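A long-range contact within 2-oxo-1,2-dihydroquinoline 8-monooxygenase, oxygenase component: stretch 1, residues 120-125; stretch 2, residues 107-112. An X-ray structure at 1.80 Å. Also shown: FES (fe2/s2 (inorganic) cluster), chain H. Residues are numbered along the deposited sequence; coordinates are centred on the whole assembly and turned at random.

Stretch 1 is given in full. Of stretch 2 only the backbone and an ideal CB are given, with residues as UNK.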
# COMPACT_ATOMS: atom_id res chain seq x y z
N VAL A 120 10.39 -29.49 -22.13
CA VAL A 120 10.44 -30.86 -22.63
C VAL A 120 9.10 -31.47 -23.00
O VAL A 120 9.04 -32.46 -23.73
CB VAL A 120 11.16 -31.79 -21.63
CG1 VAL A 120 12.58 -31.29 -21.39
CG2 VAL A 120 10.39 -31.85 -20.33
N THR A 121 8.02 -30.89 -22.49
CA THR A 121 6.69 -31.39 -22.80
C THR A 121 5.65 -30.55 -22.08
O THR A 121 5.99 -29.68 -21.29
CB THR A 121 6.53 -32.86 -22.34
OG1 THR A 121 5.31 -33.42 -22.87
CG2 THR A 121 6.51 -32.95 -20.83
N ILE A 122 4.38 -30.80 -22.38
CA ILE A 122 3.26 -30.12 -21.72
C ILE A 122 2.28 -31.25 -21.36
O ILE A 122 1.71 -31.89 -22.24
CB ILE A 122 2.54 -29.11 -22.67
CG1 ILE A 122 3.52 -28.03 -23.12
CG2 ILE A 122 1.37 -28.45 -21.94
CD1 ILE A 122 2.98 -27.16 -24.22
N VAL A 123 2.09 -31.49 -20.07
CA VAL A 123 1.20 -32.56 -19.64
C VAL A 123 -0.11 -32.60 -20.41
O VAL A 123 -0.57 -33.65 -20.84
CB VAL A 123 0.90 -32.46 -18.12
CG1 VAL A 123 -0.09 -33.53 -17.72
CG2 VAL A 123 2.18 -32.64 -17.31
N ALA A 124 -0.73 -31.44 -20.60
CA ALA A 124 -2.01 -31.39 -21.30
C ALA A 124 -1.93 -31.35 -22.83
O ALA A 124 -2.97 -31.33 -23.49
CB ALA A 124 -2.81 -30.18 -20.80
N ASN A 125 -0.72 -31.36 -23.38
CA ASN A 125 -0.55 -31.28 -24.83
C ASN A 125 0.86 -31.74 -25.22
O ASN A 125 1.71 -30.94 -25.60
CB ASN A 125 -0.73 -29.82 -25.25
CG ASN A 125 -1.12 -29.65 -26.71
OD1 ASN A 125 -1.07 -30.59 -27.50
ND2 ASN A 125 -1.50 -28.42 -27.07
N UNK A 107 -0.32 -25.54 -13.17
CA UNK A 107 -1.55 -25.10 -13.80
C UNK A 107 -1.89 -26.00 -14.99
O UNK A 107 -2.79 -26.83 -14.90
CB UNK A 107 -1.43 -23.64 -14.24
N UNK A 108 -1.17 -25.86 -16.11
CA UNK A 108 -1.46 -26.67 -17.29
C UNK A 108 -0.40 -27.73 -17.58
O UNK A 108 -0.49 -28.45 -18.57
CB UNK A 108 -1.61 -25.76 -18.51
N UNK A 109 0.63 -27.81 -16.74
CA UNK A 109 1.63 -28.83 -16.94
C UNK A 109 2.83 -28.57 -17.83
O UNK A 109 3.49 -29.54 -18.25
CB UNK A 109 0.91 -30.06 -17.50
N UNK A 110 3.12 -27.31 -18.14
CA UNK A 110 4.29 -27.00 -18.94
C UNK A 110 5.41 -27.61 -18.10
O UNK A 110 5.48 -27.37 -16.90
CB UNK A 110 4.47 -25.50 -19.21
N UNK A 111 6.26 -28.42 -18.72
CA UNK A 111 7.32 -29.09 -17.98
C UNK A 111 8.72 -28.71 -18.46
O UNK A 111 8.99 -28.67 -19.66
CB UNK A 111 7.14 -30.61 -18.08
N UNK A 112 9.60 -28.44 -17.50
CA UNK A 112 10.96 -28.02 -17.84
C UNK A 112 12.05 -28.93 -17.30
O UNK A 112 11.92 -29.52 -16.23
CB UNK A 112 11.20 -26.60 -17.32
FE1 FES H . -0.12 -22.87 -18.00
FE2 FES H . 2.01 -22.82 -16.44
S1 FES H . 1.36 -24.44 -17.71
S2 FES H . 0.51 -21.22 -16.59

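The two stretches run antiparallel, their strand axes approaching to 4.7 Å at 163°, and three backbone hydrogen bonds fix the register before any side chain of the second stretch is considered.

At position 107 nothing of stretch 1 lies within reach of the ideal CB, so the contact sets no requirement there; the bound cluster is the nearer neighbour. The residue is Tyr-107, whose CD1 comes 3.8 Å from S2 of FES.

Position 108 points its CA-to-CB bond sideways, with the ideal CB 5.1 Å from Ala-124 CB and 5.3 Å from Ile-122 CG2. Stretch 1 presents only small aliphatic groups here and would tolerate many side chains. The iron FE1 of the cluster is the stronger guide: a residue able to bind metal, histidine or cysteine, would suit. It is His-108, with ND1 2.4 Å from FE1 of FES. Its backbone O lies 3.6 Å from Ala-124 N, is not hydrogen-bonded to it, and has no partner in the model.

Position 109 is the most tightly restricted. An ideal CB would sit 2.5 Å from Val-123 CB, a clash, and at phi 88° and psi 16° it would also be jammed against the carbonyl O of the preceding residue. Both arguments call for glycine, and Gly-109 is found. Without a side chain the backbones close to 4.6 Å between Gly-109 CA and Val-123 CA, and Val-123 N donates a nearly straight hydrogen bond to Gly-109 O (3.0 Å, 170°). The same oxygen receives a CA-H...O contact from Ile-122 CA at 3.5 Å.

Position 110 pairs with Ile-122 in a non-hydrogen-bonded bridge, and both side chains lie on the same face of the sheet. The ideal CB is 4.7 Å from Ile-122 CG1, so an apolar side chain, aliphatic or aromatic, would fit beside the isoleucine. Phe-110 takes the place, its chi1 of -96° lying between wells. Ile-122 CD1 sits over one face of the ring, 3.9 Å from its centroid in a CH-pi contact, while Phe-110 CD1 comes 3.4 Å from S1 of FES.

Position 111 faces the other side of the sheet, that of Thr-121, its partner in a hydrogen-bonded pair: 111 N donates to Thr-121 O at 2.9 Å, and Val-120 N donates to 111 O at 3.0 Å. With the ideal CB 4.1 Å from Val-120 CG2, a compact beta-branched residue such as valine, isoleucine or threonine would suit. It is Thr-111. Its CG2 meets Val-120 CG2 at 3.9 Å and its CB meets Thr-121 CG2 at 3.7 Å, whereas OG1 turns back to donate to Gly-109 O at 2.8 Å, a hydrogen bond within the stretch.

At position 112 the CA-to-CB bond points away and no atom of stretch 1 lies within 5.5 Å of the ideal CB, so many residues would serve. Phe-112 occupies it, touching Val-120 only through its backbone, with N 4.5 Å from Val-120 CG2.

Stretch 2, residues 107-112: YHGFTF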
# COMPACT_ATOMS: atom_id res chain seq x y z
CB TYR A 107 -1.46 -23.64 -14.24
CG TYR A 107 -2.80 -23.00 -14.54
CD1 TYR A 107 -2.89 -21.68 -14.95
CD2 TYR A 107 -3.98 -23.74 -14.43
CE1 TYR A 107 -4.13 -21.10 -15.25
CE2 TYR A 107 -5.20 -23.17 -14.73
CZ TYR A 107 -5.28 -21.86 -15.14
OH TYR A 107 -6.50 -21.32 -15.46
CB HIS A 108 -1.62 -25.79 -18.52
CG HIS A 108 -2.69 -24.76 -18.40
ND1 HIS A 108 -2.44 -23.46 -18.01
CD2 HIS A 108 -4.03 -24.84 -18.60
CE1 HIS A 108 -3.57 -22.78 -17.98
NE2 HIS A 108 -4.55 -23.60 -18.33
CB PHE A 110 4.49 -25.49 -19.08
CG PHE A 110 3.92 -24.91 -20.36
CD1 PHE A 110 2.61 -25.20 -20.75
CD2 PHE A 110 4.69 -24.06 -21.15
CE1 PHE A 110 2.07 -24.65 -21.93
CE2 PHE A 110 4.18 -23.50 -22.32
CZ PHE A 110 2.86 -23.79 -22.72
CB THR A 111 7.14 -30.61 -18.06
OG1 THR A 111 5.80 -30.95 -17.64
CG2 THR A 111 8.12 -31.31 -17.16
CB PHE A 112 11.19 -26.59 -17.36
CG PHE A 112 10.08 -25.65 -17.72
CD1 PHE A 112 9.01 -25.46 -16.86
CD2 PHE A 112 10.08 -25.00 -18.95
CE1 PHE A 112 7.94 -24.64 -17.22
CE2 PHE A 112 9.02 -24.18 -19.31
CZ PHE A 112 7.94 -24.00 -18.45
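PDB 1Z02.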